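Local coordinates for YcaO (Methanopyrus kandleri, PDB 6CIB), which binds adenine nucleotide and magnesium and, as a YcaO enzyme, probably uses ATP to activate peptide backbone amides for thioamidation, at residues 192-195 with 196-200; 20-23 with 24-28; 281-284 with 285-288; 82-85 with 86-90. One frame throughout, in Å; residues are numbered along the deposited sequence.

How the interactions relate
The four contacts are local, each within a helix or at its end, and none touches another. Interactions 2 and 4 lie nearest the nucleotide: the side chain of I23 is about 6 Å from the bound ADP, and that of R82 about 7 Å from a magnesium ion. The nearest atoms of interactions 2 and 4 are about 7 Å apart, and both involve helix 68-85, against which L20 and I23 pack and at whose C-terminal end interaction 4 lies. Interactions 1 and 3 sit on the surface with centres about 22 Å apart. The side chain of L193 in interaction 1 is about 13 Å from ADP, whereas interaction 3, some 44 Å from interaction 2 between centres, lies away from the annotated sites.

Interaction 1 of 4, residues 192-195 with 196-200; sequences ELRR and SLERE
E192 in helix 188-198 and R199 near its C-terminal end meet across nearly two turns in an i to i+7 salt bridge, while R194 and E198 form an i to i+4 pair on another flank of this surface helix. The two bridges differ in how their flat groups are turned. The carboxylate of E192 and the guanidinium of R199 are nearly coplanar, 14° apart, and R199 NH2 reaches E192 OE2 at 2.9 Å with the oxygen at the edge of the guanidinium. R199 bends at its third torsion, which lays the group back along the helix so that the carbonyl oxygen R195 O lies over one of its faces.

R194 and E198 instead run side by side in the same direction, with their planes 74° apart. The direct bond from R194 NH2 to E198 OE2 is weak, 3.0 Å and bent to 132°. Water 1 adds a second link, accepting from R194 NH1 at 2.8 Å and donating to E198 OE1 at 2.6 Å. E191 forms a salt bridge with R194 NH1, and V204 in strand 203-209 takes a bond from R194 NH2 and gives one to E198 OE2, so the pair also ties the helix to that strand.

L193 and L197 point the same way from another side of the helix, where both touch L249 of helix 241-260. The nearly straight backbone bond from L197 N to L193 O, 2.8 Å long, holds the two leucines one turn apart. L193 CD1 meets L197 CD1 at 4.1 Å.

Interaction 2 of 4, residues 20-23 with 24-28; sequences LRWI and RHREL
W22 and R26 stand one turn apart where helix 16-25 ends in a Schellman motif, and the arginine's aliphatic chain lies over the indole. R26 CD forms a CH-pi contact with the five-membered ring of W22, 3.8 Å from its centroid. Beyond CD the guanidinium is inclined to the ring by 45°, which rules out a flat stack, and R26 NE passes 3.1 Å from W22 NE1, two donors that make no bond. L28 CD1 approaches the six-membered ring obliquely, 3.7 Å from W22 CZ3, and also meets I23 CG1 at 3.8 Å. Earlier in the helix L20 covers the guanidinium of R24, whose chain runs extended from CG to NE; L20 CG sits over the centre of that group, 3.7 Å from R24 CZ.

Farther out, I23 packs on V73, A76 and M77 of helix 68-85, of which V73 and M77 line the ADP pocket, while R152 makes a cation-pi contact with W22. Replacing W22 by an alanine would probably leave R26 CD and L28 CD1 without the ring they pack on and the R26 chain freer to turn.

A backbone bond from R26 N to W22 O sets the one-turn spacing of arginine and indole. The backbone also places L28: E27 adopts a positive phi of 56°, folding the chain back onto the last turn, and L28 N bonds I23 O at 3.2 Å, in the carbonyl plane.

Interaction 3 of 4, residues 281-284 with 285-288; sequences TPER and LKRL
E283 and K286 run side by side in the short surface helix 282-288, where T281 occupies the N-cap position although its side chain makes no capping bond. The tight part is the backbone, where four i to i+4 bonds run the length of the helix. L285 N bonds T281 O at 2.9 Å, and L288 N bonds R284 O at the same 2.9 Å, with K286 and R287 continuing the pattern between them. L285 belongs to this firmer side, since its side chain packs with P282 against M231 and also touches V228, joining the helix to a neighbouring loop.

The charged flank is looser. A bend at the second torsion of E283 (chi2 61°) brings its carboxylate alongside the lysine, where E283 OE2 rests 3.4 Å from K286 CD. The charged ends stay farther apart: E283 OE2 to K286 NZ is a long salt bridge of 4.0 Å, and the ammonium has a firmer partner in E224 OE1. A methionine in place of K286 would probably leave E224 without this salt bridge and E283 with R287 as its nearby positive charge, the long lysine pairing lost.

R287 crosses E283 obliquely, with its guanidinium and the carboxylate 72° apart. R287 NH1 comes to 3.3 Å from the methylene carbon E283 CG, but E283 OE2 lies well out of the guanidinium plane and no N-H points at it. This exposed side therefore carries electrostatic proximity without a directed bond. R284 and L288, also exposed, touch only lightly, L288 CD2 standing 4.1 Å from R284 NH1.

Interaction 4 of 4, residues 82-85 with 86-90; sequences RAAA and EPREE
The last turn of helix 68-85 gives way to an extended chain at E86 (psi 137°), and E86 N keeps just two weak bonds back into the helix, to R82 O and A83 O, both at 3.4 Å. R88 then reaches back to the helix end. Its chain bends at the third torsion (chi3 -62°), and R88 NH2 donates to A84 O at 2.8 Å with an angle of 158°. The donor lies in the carbonyl plane, on a lone pair, and the oxygen sits close to the guanidinium plane. R88 NH2 also bonds L337 O, joining the helix end to a residue much later in the same chain. Beside it water 2 accepts from R88 NE at 3.2 Å and lies 2.8 Å from A83 O and 2.6 Å from E86 O. E86 turns its methylene CG to R82 O, 3.6 Å away, while its carboxylate bonds R52 and S54. The arrangement is a helix C-terminus whose late carbonyls are met by an arginine side chain and a water; this helix carries the magnesium ligand E81, and the side chain of A85 lies about 4 Å from that of L148 of the same metal site.

Interaction 1 of 4, residues 192-195 with 196-200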
loop_
_atom_site.group_PDB
_atom_site.type_symbol
_atom_site.label_atom_id
_atom_site.label_comp_id
_atom_site.label_asym_id
_atom_site.label_seq_id
_atom_site.Cartn_x
_atom_site.Cartn_y
_atom_site.Cartn_z
ATOM N N GLU A 192 -19.866 -12.691 1.856
ATOM C CA GLU A 192 -20.568 -12.323 3.086
ATOM C C GLU A 192 -19.997 -11.048 3.718
ATOM O O GLU A 192 -20.759 -10.188 4.183
ATOM C CB GLU A 192 -20.625 -13.489 4.088
ATOM C CG GLU A 192 -21.659 -13.314 5.207
ATOM C CD GLU A 192 -22.962 -12.640 4.755
ATOM O OE1 GLU A 192 -23.693 -13.220 3.914
ATOM O OE2 GLU A 192 -23.258 -11.520 5.246
ATOM N N LEU A 193 -18.667 -10.924 3.703
ATOM C CA LEU A 193 -18.007 -9.696 4.155
ATOM C C LEU A 193 -18.427 -8.473 3.319
ATOM O O LEU A 193 -18.796 -7.442 3.887
ATOM C CB LEU A 193 -16.480 -9.858 4.184
ATOM C CG LEU A 193 -15.598 -8.632 4.487
ATOM C CD1 LEU A 193 -15.995 -7.918 5.775
ATOM C CD2 LEU A 193 -14.131 -9.028 4.523
ATOM N N ARG A 194 -18.370 -8.598 1.991
ATOM C CA ARG A 194 -18.832 -7.542 1.087
ATOM C C ARG A 194 -20.281 -7.119 1.393
ATOM O O ARG A 194 -20.553 -5.921 1.523
ATOM C CB ARG A 194 -18.682 -7.961 -0.379
ATOM C CG ARG A 194 -18.894 -6.823 -1.374
ATOM C CD ARG A 194 -19.246 -7.335 -2.764
ATOM N NE ARG A 194 -20.506 -8.093 -2.804
ATOM C CZ ARG A 194 -21.733 -7.562 -2.779
ATOM N NH1 ARG A 194 -22.790 -8.366 -2.812
ATOM N NH2 ARG A 194 -21.919 -6.246 -2.697
ATOM N N ARG A 195 -21.185 -8.096 1.523
ATOM C CA ARG A 195 -22.591 -7.843 1.903
ATOM C C ARG A 195 -22.700 -7.170 3.263
ATOM O O ARG A 195 -23.521 -6.265 3.450
ATOM C CB ARG A 195 -23.398 -9.146 1.929
ATOM C CG ARG A 195 -23.761 -9.693 0.562
ATOM C CD ARG A 195 -24.432 -11.049 0.695
ATOM N NE ARG A 195 -24.586 -11.705 -0.606
ATOM C CZ ARG A 195 -25.201 -12.868 -0.812
ATOM N NH1 ARG A 195 -25.748 -13.547 0.195
ATOM N NH2 ARG A 195 -25.270 -13.358 -2.044
ATOM N N SER A 196 -21.870 -7.617 4.204
ATOM C CA SER A 196 -21.884 -7.091 5.560
ATOM C C SER A 196 -21.421 -5.624 5.597
ATOM O O SER A 196 -22.026 -4.790 6.286
ATOM C CB SER A 196 -21.045 -7.971 6.483
ATOM O OG SER A 196 -21.345 -7.690 7.830
ATOM N N LEU A 197 -20.371 -5.315 4.837
ATOM C CA LEU A 197 -19.925 -3.925 4.670
ATOM C C LEU A 197 -20.915 -3.077 3.895
ATOM O O LEU A 197 -21.062 -1.892 4.184
ATOM C CB LEU A 197 -18.531 -3.842 4.035
ATOM C CG LEU A 197 -17.341 -4.147 4.955
ATOM C CD1 LEU A 197 -16.053 -4.189 4.142
ATOM C CD2 LEU A 197 -17.217 -3.142 6.096
ATOM N N GLU A 198 -21.595 -3.697 2.929
ATOM C CA GLU A 198 -22.647 -3.038 2.135
ATOM C C GLU A 198 -23.822 -2.556 2.985
ATOM O O GLU A 198 -24.396 -1.507 2.706
ATOM C CB GLU A 198 -23.131 -3.948 1.010
ATOM C CG GLU A 198 -24.001 -3.253 -0.021
ATOM C CD GLU A 198 -24.217 -4.099 -1.252
ATOM O OE1 GLU A 198 -24.955 -5.099 -1.158
ATOM O OE2 GLU A 198 -23.649 -3.764 -2.312
ATOM N N ARG A 199 -24.146 -3.310 4.031
ATOM C CA ARG A 199 -25.164 -2.907 5.002
ATOM C C ARG A 199 -24.846 -1.593 5.733
ATOM O O ARG A 199 -25.750 -0.971 6.283
ATOM C CB ARG A 199 -25.437 -4.044 5.993
ATOM C CG ARG A 199 -26.508 -5.007 5.500
ATOM C CD ARG A 199 -26.757 -6.160 6.463
ATOM N NE ARG A 199 -26.353 -7.431 5.864
ATOM C CZ ARG A 199 -25.379 -8.219 6.311
ATOM N NH1 ARG A 199 -24.687 -7.904 7.400
ATOM N NH2 ARG A 199 -25.102 -9.340 5.666
ATOM N N GLU A 200 -23.574 -1.176 5.712
ATOM C CA GLU A 200 -23.125 0.081 6.325
ATOM C C GLU A 200 -23.333 1.297 5.424
ATOM O O GLU A 200 -23.494 2.422 5.911
ATOM C CB GLU A 200 -21.641 0.001 6.705
ATOM C CG GLU A 200 -21.301 -0.990 7.803
ATOM C CD GLU A 200 -22.033 -0.709 9.101
ATOM O OE1 GLU A 200 -21.945 0.429 9.620
ATOM O OE2 GLU A 200 -22.700 -1.641 9.601
HETATM O O HOH W 1 -25.228 -6.899 -2.949
#

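Interaction 2 of 4, residues 20-23 with 24-28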
loop_
_atom_site.group_PDB
_atom_site.type_symbol
_atom_site.label_atom_id
_atom_site.label_comp_id
_atom_site.label_asym_id
_atom_site.label_seq_id
_atom_site.Cartn_x
_atom_site.Cartn_y
_atom_site.Cartn_z
ATOM N N LEU A 20 1.764 -8.919 18.319
ATOM C CA LEU A 20 1.204 -7.938 19.252
ATOM C C LEU A 20 1.917 -7.991 20.608
ATOM O O LEU A 20 2.257 -6.945 21.180
ATOM C CB LEU A 20 -0.318 -8.096 19.420
ATOM C CG LEU A 20 -1.075 -6.995 20.195
ATOM C CD1 LEU A 20 -0.711 -5.573 19.757
ATOM C CD2 LEU A 20 -2.575 -7.201 20.110
ATOM N N ARG A 21 2.158 -9.207 21.092
ATOM C CA ARG A 21 2.851 -9.423 22.363
ATOM C C ARG A 21 4.249 -8.803 22.302
ATOM O O ARG A 21 4.675 -8.132 23.241
ATOM C CB ARG A 21 2.894 -10.927 22.682
ATOM C CG ARG A 21 3.516 -11.311 24.016
ATOM C CD ARG A 21 3.126 -12.723 24.459
ATOM N NE ARG A 21 3.291 -13.726 23.408
ATOM C CZ ARG A 21 2.328 -14.523 22.938
ATOM N NH1 ARG A 21 1.093 -14.481 23.423
ATOM N NH2 ARG A 21 2.614 -15.387 21.975
ATOM N N TRP A 22 4.915 -9.007 21.166
ATOM C CA TRP A 22 6.238 -8.471 20.854
ATOM C C TRP A 22 6.250 -6.930 20.749
ATOM O O TRP A 22 7.143 -6.281 21.306
ATOM C CB TRP A 22 6.726 -9.151 19.570
ATOM C CG TRP A 22 8.035 -8.702 18.979
ATOM C CD1 TRP A 22 9.285 -9.182 19.276
ATOM C CD2 TRP A 22 8.214 -7.741 17.932
ATOM N NE1 TRP A 22 10.232 -8.555 18.495
ATOM C CE2 TRP A 22 9.604 -7.671 17.660
ATOM C CE3 TRP A 22 7.337 -6.920 17.202
ATOM C CZ2 TRP A 22 10.138 -6.810 16.692
ATOM C CZ3 TRP A 22 7.870 -6.057 16.233
ATOM C CH2 TRP A 22 9.257 -6.012 15.993
ATOM N N ILE A 23 5.260 -6.353 20.053
ATOM C CA ILE A 23 5.084 -4.883 19.964
ATOM C C ILE A 23 4.948 -4.270 21.366
ATOM O O ILE A 23 5.583 -3.252 21.673
ATOM C CB ILE A 23 3.872 -4.489 19.056
ATOM C CG1 ILE A 23 4.201 -4.720 17.568
ATOM C CG2 ILE A 23 3.431 -3.042 19.289
ATOM C CD1 ILE A 23 2.985 -4.817 16.652
ATOM N N ARG A 24 4.131 -4.907 22.202
ATOM C CA ARG A 24 3.866 -4.439 23.559
ATOM C C ARG A 24 5.083 -4.530 24.477
ATOM O O ARG A 24 5.372 -3.589 25.224
ATOM C CB ARG A 24 2.676 -5.178 24.153
ATOM C CG ARG A 24 1.361 -4.558 23.740
ATOM C CD ARG A 24 0.217 -5.529 23.894
ATOM N NE ARG A 24 -1.035 -4.916 23.457
ATOM C CZ ARG A 24 -2.206 -5.540 23.376
ATOM N NH1 ARG A 24 -2.318 -6.829 23.688
ATOM N NH2 ARG A 24 -3.274 -4.867 22.957
ATOM N N HIS A 25 5.796 -5.653 24.402
ATOM C CA HIS A 25 7.008 -5.871 25.194
ATOM C C HIS A 25 8.081 -4.829 24.871
ATOM O O HIS A 25 8.718 -4.283 25.782
ATOM C CB HIS A 25 7.552 -7.282 24.968
ATOM C CG HIS A 25 8.852 -7.542 25.661
ATOM N ND1 HIS A 25 10.049 -7.635 24.985
ATOM C CD2 HIS A 25 9.146 -7.701 26.974
ATOM C CE1 HIS A 25 11.024 -7.854 25.849
ATOM N NE2 HIS A 25 10.502 -7.900 27.063
ATOM N N ARG A 26 8.245 -4.550 23.577
ATOM C CA ARG A 26 9.247 -3.617 23.070
ATOM C C ARG A 26 8.828 -2.147 23.179
ATOM O O ARG A 26 9.613 -1.251 22.844
ATOM C CB ARG A 26 9.550 -3.937 21.613
ATOM C CG ARG A 26 10.523 -5.075 21.396
ATOM C CD ARG A 26 10.687 -5.269 19.906
ATOM N NE ARG A 26 11.840 -6.087 19.548
ATOM C CZ ARG A 26 13.007 -5.607 19.125
ATOM N NH1 ARG A 26 13.203 -4.293 19.012
ATOM N NH2 ARG A 26 13.986 -6.451 18.821
ATOM N N GLU A 27 7.585 -1.917 23.609
ATOM C CA GLU A 27 7.029 -0.577 23.846
ATOM C C GLU A 27 7.118 0.318 22.601
ATOM O O GLU A 27 7.371 1.532 22.696
ATOM C CB GLU A 27 7.690 0.069 25.073
ATOM C CG GLU A 27 7.505 -0.732 26.359
ATOM C CD GLU A 27 7.988 -0.013 27.614
ATOM O OE1 GLU A 27 8.224 1.211 27.577
ATOM O OE2 GLU A 27 8.117 -0.683 28.662
ATOM N N LEU A 28 6.895 -0.297 21.437
ATOM C CA LEU A 28 7.084 0.371 20.141
ATOM C C LEU A 28 6.205 1.602 19.959
ATOM O O LEU A 28 6.683 2.624 19.451
ATOM C CB LEU A 28 6.893 -0.608 18.966
ATOM C CG LEU A 28 7.826 -1.822 18.873
ATOM C CD1 LEU A 28 7.410 -2.687 17.693
ATOM C CD2 LEU A 28 9.301 -1.441 18.762
#

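Interaction 3 of 4, residues 281-284 with 285-288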
loop_
_atom_site.group_PDB
_atom_site.type_symbol
_atom_site.label_atom_id
_atom_site.label_comp_id
_atom_site.label_asym_id
_atom_site.label_seq_id
_atom_site.Cartn_x
_atom_site.Cartn_y
_atom_site.Cartn_z
ATOM N N THR A 281 -22.403 16.143 -4.678
ATOM C CA THR A 281 -23.535 15.273 -4.420
ATOM C C THR A 281 -23.114 13.807 -4.710
ATOM O O THR A 281 -22.220 13.588 -5.546
ATOM C CB THR A 281 -24.745 15.775 -5.252
ATOM O OG1 THR A 281 -25.924 15.784 -4.451
ATOM C CG2 THR A 281 -24.957 14.988 -6.498
ATOM N N PRO A 282 -23.735 12.809 -4.024
ATOM C CA PRO A 282 -23.404 11.402 -4.325
ATOM C C PRO A 282 -23.566 11.028 -5.801
ATOM O O PRO A 282 -22.704 10.330 -6.353
ATOM C CB PRO A 282 -24.384 10.604 -3.454
ATOM C CG PRO A 282 -24.708 11.520 -2.320
ATOM C CD PRO A 282 -24.673 12.910 -2.881
ATOM N N GLU A 283 -24.642 11.504 -6.437
ATOM C CA GLU A 283 -24.898 11.161 -7.841
ATOM C C GLU A 283 -23.916 11.828 -8.817
ATOM O O GLU A 283 -23.555 11.228 -9.839
ATOM C CB GLU A 283 -26.359 11.423 -8.232
ATOM C CG GLU A 283 -26.879 10.552 -9.380
ATOM C CD GLU A 283 -26.848 9.048 -9.104
ATOM O OE1 GLU A 283 -27.372 8.603 -8.059
ATOM O OE2 GLU A 283 -26.303 8.301 -9.949
ATOM N N ARG A 284 -23.478 13.045 -8.498
ATOM C CA ARG A 284 -22.429 13.690 -9.293
ATOM C C ARG A 284 -21.053 13.033 -9.111
ATOM O O ARG A 284 -20.289 12.921 -10.077
ATOM C CB ARG A 284 -22.344 15.207 -9.069
ATOM C CG ARG A 284 -21.166 15.828 -9.812
ATOM C CD ARG A 284 -21.528 17.020 -10.663
ATOM N NE ARG A 284 -22.168 16.677 -11.939
ATOM C CZ ARG A 284 -21.665 16.927 -13.152
ATOM N NH1 ARG A 284 -20.488 17.528 -13.308
ATOM N NH2 ARG A 284 -22.353 16.571 -14.227
ATOM N N LEU A 285 -20.738 12.612 -7.887
ATOM C CA LEU A 285 -19.497 11.860 -7.660
ATOM C C LEU A 285 -19.466 10.612 -8.540
ATOM O O LEU A 285 -18.462 10.360 -9.207
ATOM C CB LEU A 285 -19.267 11.542 -6.174
ATOM C CG LEU A 285 -17.880 10.980 -5.795
ATOM C CD1 LEU A 285 -16.717 11.820 -6.314
ATOM C CD2 LEU A 285 -17.772 10.763 -4.290
ATOM N N LYS A 286 -20.585 9.882 -8.569
ATOM C CA LYS A 286 -20.794 8.740 -9.474
ATOM C C LYS A 286 -20.506 9.079 -10.938
ATOM O O LYS A 286 -19.794 8.334 -11.614
ATOM C CB LYS A 286 -22.233 8.216 -9.372
ATOM C CG LYS A 286 -22.440 7.047 -8.433
ATOM C CD LYS A 286 -23.837 6.456 -8.580
ATOM C CE LYS A 286 -23.940 5.484 -9.747
ATOM N NZ LYS A 286 -25.060 4.522 -9.553
ATOM N N ARG A 287 -21.072 10.194 -11.411
ATOM C CA ARG A 287 -20.906 10.648 -12.798
ATOM C C ARG A 287 -19.482 11.054 -13.152
ATOM O O ARG A 287 -19.025 10.788 -14.266
ATOM C CB ARG A 287 -21.878 11.785 -13.130
ATOM C CG ARG A 287 -23.204 11.279 -13.659
ATOM C CD ARG A 287 -24.147 12.402 -14.054
ATOM N NE ARG A 287 -25.411 11.837 -14.518
ATOM C CZ ARG A 287 -26.460 11.562 -13.741
ATOM N NH1 ARG A 287 -26.432 11.819 -12.437
ATOM N NH2 ARG A 287 -27.550 11.032 -14.277
ATOM N N LEU A 288 -18.792 11.694 -12.205
ATOM C CA LEU A 288 -17.372 12.022 -12.361
ATOM C C LEU A 288 -16.476 10.775 -12.336
ATOM O O LEU A 288 -15.349 10.806 -12.843
ATOM C CB LEU A 288 -16.924 13.045 -11.305
ATOM C CG LEU A 288 -17.522 14.462 -11.336
ATOM C CD1 LEU A 288 -17.064 15.246 -10.110
ATOM C CD2 LEU A 288 -17.189 15.219 -12.618
#

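Interaction 4 of 4, residues 82-85 with 86-90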
loop_
_atom_site.group_PDB
_atom_site.type_symbol
_atom_site.label_atom_id
_atom_site.label_comp_id
_atom_site.label_asym_id
_atom_site.label_seq_id
_atom_site.Cartn_x
_atom_site.Cartn_y
_atom_site.Cartn_z
ATOM N N ARG A 82 6.141 5.002 9.712
ATOM C CA ARG A 82 6.141 6.459 9.558
ATOM C C ARG A 82 7.280 7.131 10.330
ATOM O O ARG A 82 7.896 8.069 9.822
ATOM C CB ARG A 82 4.776 7.072 9.911
ATOM C CG ARG A 82 3.654 6.731 8.933
ATOM C CD ARG A 82 3.876 7.309 7.537
ATOM N NE ARG A 82 3.648 8.761 7.507
ATOM C CZ ARG A 82 2.474 9.338 7.255
ATOM N NH1 ARG A 82 1.405 8.597 6.995
ATOM N NH2 ARG A 82 2.372 10.659 7.260
ATOM N N ALA A 83 7.574 6.636 11.532
ATOM C CA ALA A 83 8.721 7.129 12.307
ATOM C C ALA A 83 10.047 6.797 11.616
ATOM O O ALA A 83 10.950 7.632 11.562
ATOM C CB ALA A 83 8.694 6.582 13.719
ATOM N N ALA A 84 10.142 5.583 11.071
ATOM C CA ALA A 84 11.316 5.144 10.311
ATOM C C ALA A 84 11.558 5.964 9.042
ATOM O O ALA A 84 12.707 6.187 8.664
ATOM C CB ALA A 84 11.198 3.668 9.969
ATOM N N ALA A 85 10.475 6.410 8.406
ATOM C CA ALA A 85 10.521 7.164 7.156
ATOM C C ALA A 85 10.927 8.627 7.324
ATOM O O ALA A 85 11.248 9.293 6.333
ATOM C CB ALA A 85 9.177 7.090 6.442
ATOM N N GLU A 86 10.881 9.131 8.559
ATOM C CA GLU A 86 11.310 10.498 8.844
ATOM C C GLU A 86 12.794 10.670 8.480
ATOM O O GLU A 86 13.599 9.759 8.741
ATOM C CB GLU A 86 11.013 10.881 10.305
ATOM C CG GLU A 86 9.533 11.155 10.545
ATOM C CD GLU A 86 9.154 11.439 11.997
ATOM O OE1 GLU A 86 10.022 11.493 12.897
ATOM O OE2 GLU A 86 7.948 11.623 12.231
ATOM N N PRO A 87 13.150 11.808 7.838
ATOM C CA PRO A 87 14.520 12.064 7.374
ATOM C C PRO A 87 15.575 11.763 8.425
ATOM O O PRO A 87 15.428 12.149 9.587
ATOM C CB PRO A 87 14.505 13.551 7.038
ATOM C CG PRO A 87 13.111 13.795 6.602
ATOM C CD PRO A 87 12.244 12.914 7.464
ATOM N N ARG A 88 16.616 11.050 8.009
ATOM C CA ARG A 88 17.654 10.626 8.920
ATOM C C ARG A 88 19.000 10.928 8.282
ATOM O O ARG A 88 19.380 10.313 7.272
ATOM C CB ARG A 88 17.502 9.140 9.241
ATOM C CG ARG A 88 17.421 8.837 10.725
ATOM C CD ARG A 88 17.418 7.339 10.970
ATOM N NE ARG A 88 16.255 6.696 10.364
ATOM C CZ ARG A 88 16.217 5.442 9.925
ATOM N NH1 ARG A 88 17.283 4.658 10.007
ATOM N NH2 ARG A 88 15.099 4.969 9.394
ATOM N N GLU A 89 19.699 11.898 8.873
ATOM C CA GLU A 89 20.997 12.372 8.381
ATOM C C GLU A 89 22.065 11.274 8.441
ATOM O O GLU A 89 22.981 11.255 7.620
ATOM C CB GLU A 89 21.424 13.625 9.160
ATOM C CG GLU A 89 22.516 14.469 8.519
ATOM C CD GLU A 89 22.158 15.059 7.159
ATOM O OE1 GLU A 89 21.014 15.511 6.932
ATOM O OE2 GLU A 89 23.057 15.089 6.305
ATOM N N GLU A 90 21.902 10.362 9.402
ATOM C CA GLU A 90 22.706 9.142 9.560
ATOM C C GLU A 90 22.996 8.404 8.250
ATOM O O GLU A 90 24.128 7.969 8.020
ATOM C CB GLU A 90 21.990 8.166 10.505
ATOM C CG GLU A 90 21.946 8.578 11.968
ATOM C CD GLU A 90 23.200 8.172 12.728
ATOM O OE1 GLU A 90 23.149 7.156 13.459
ATOM O OE2 GLU A 90 24.238 8.861 12.589
HETATM O O HOH W 2 13.575 8.295 10.843
#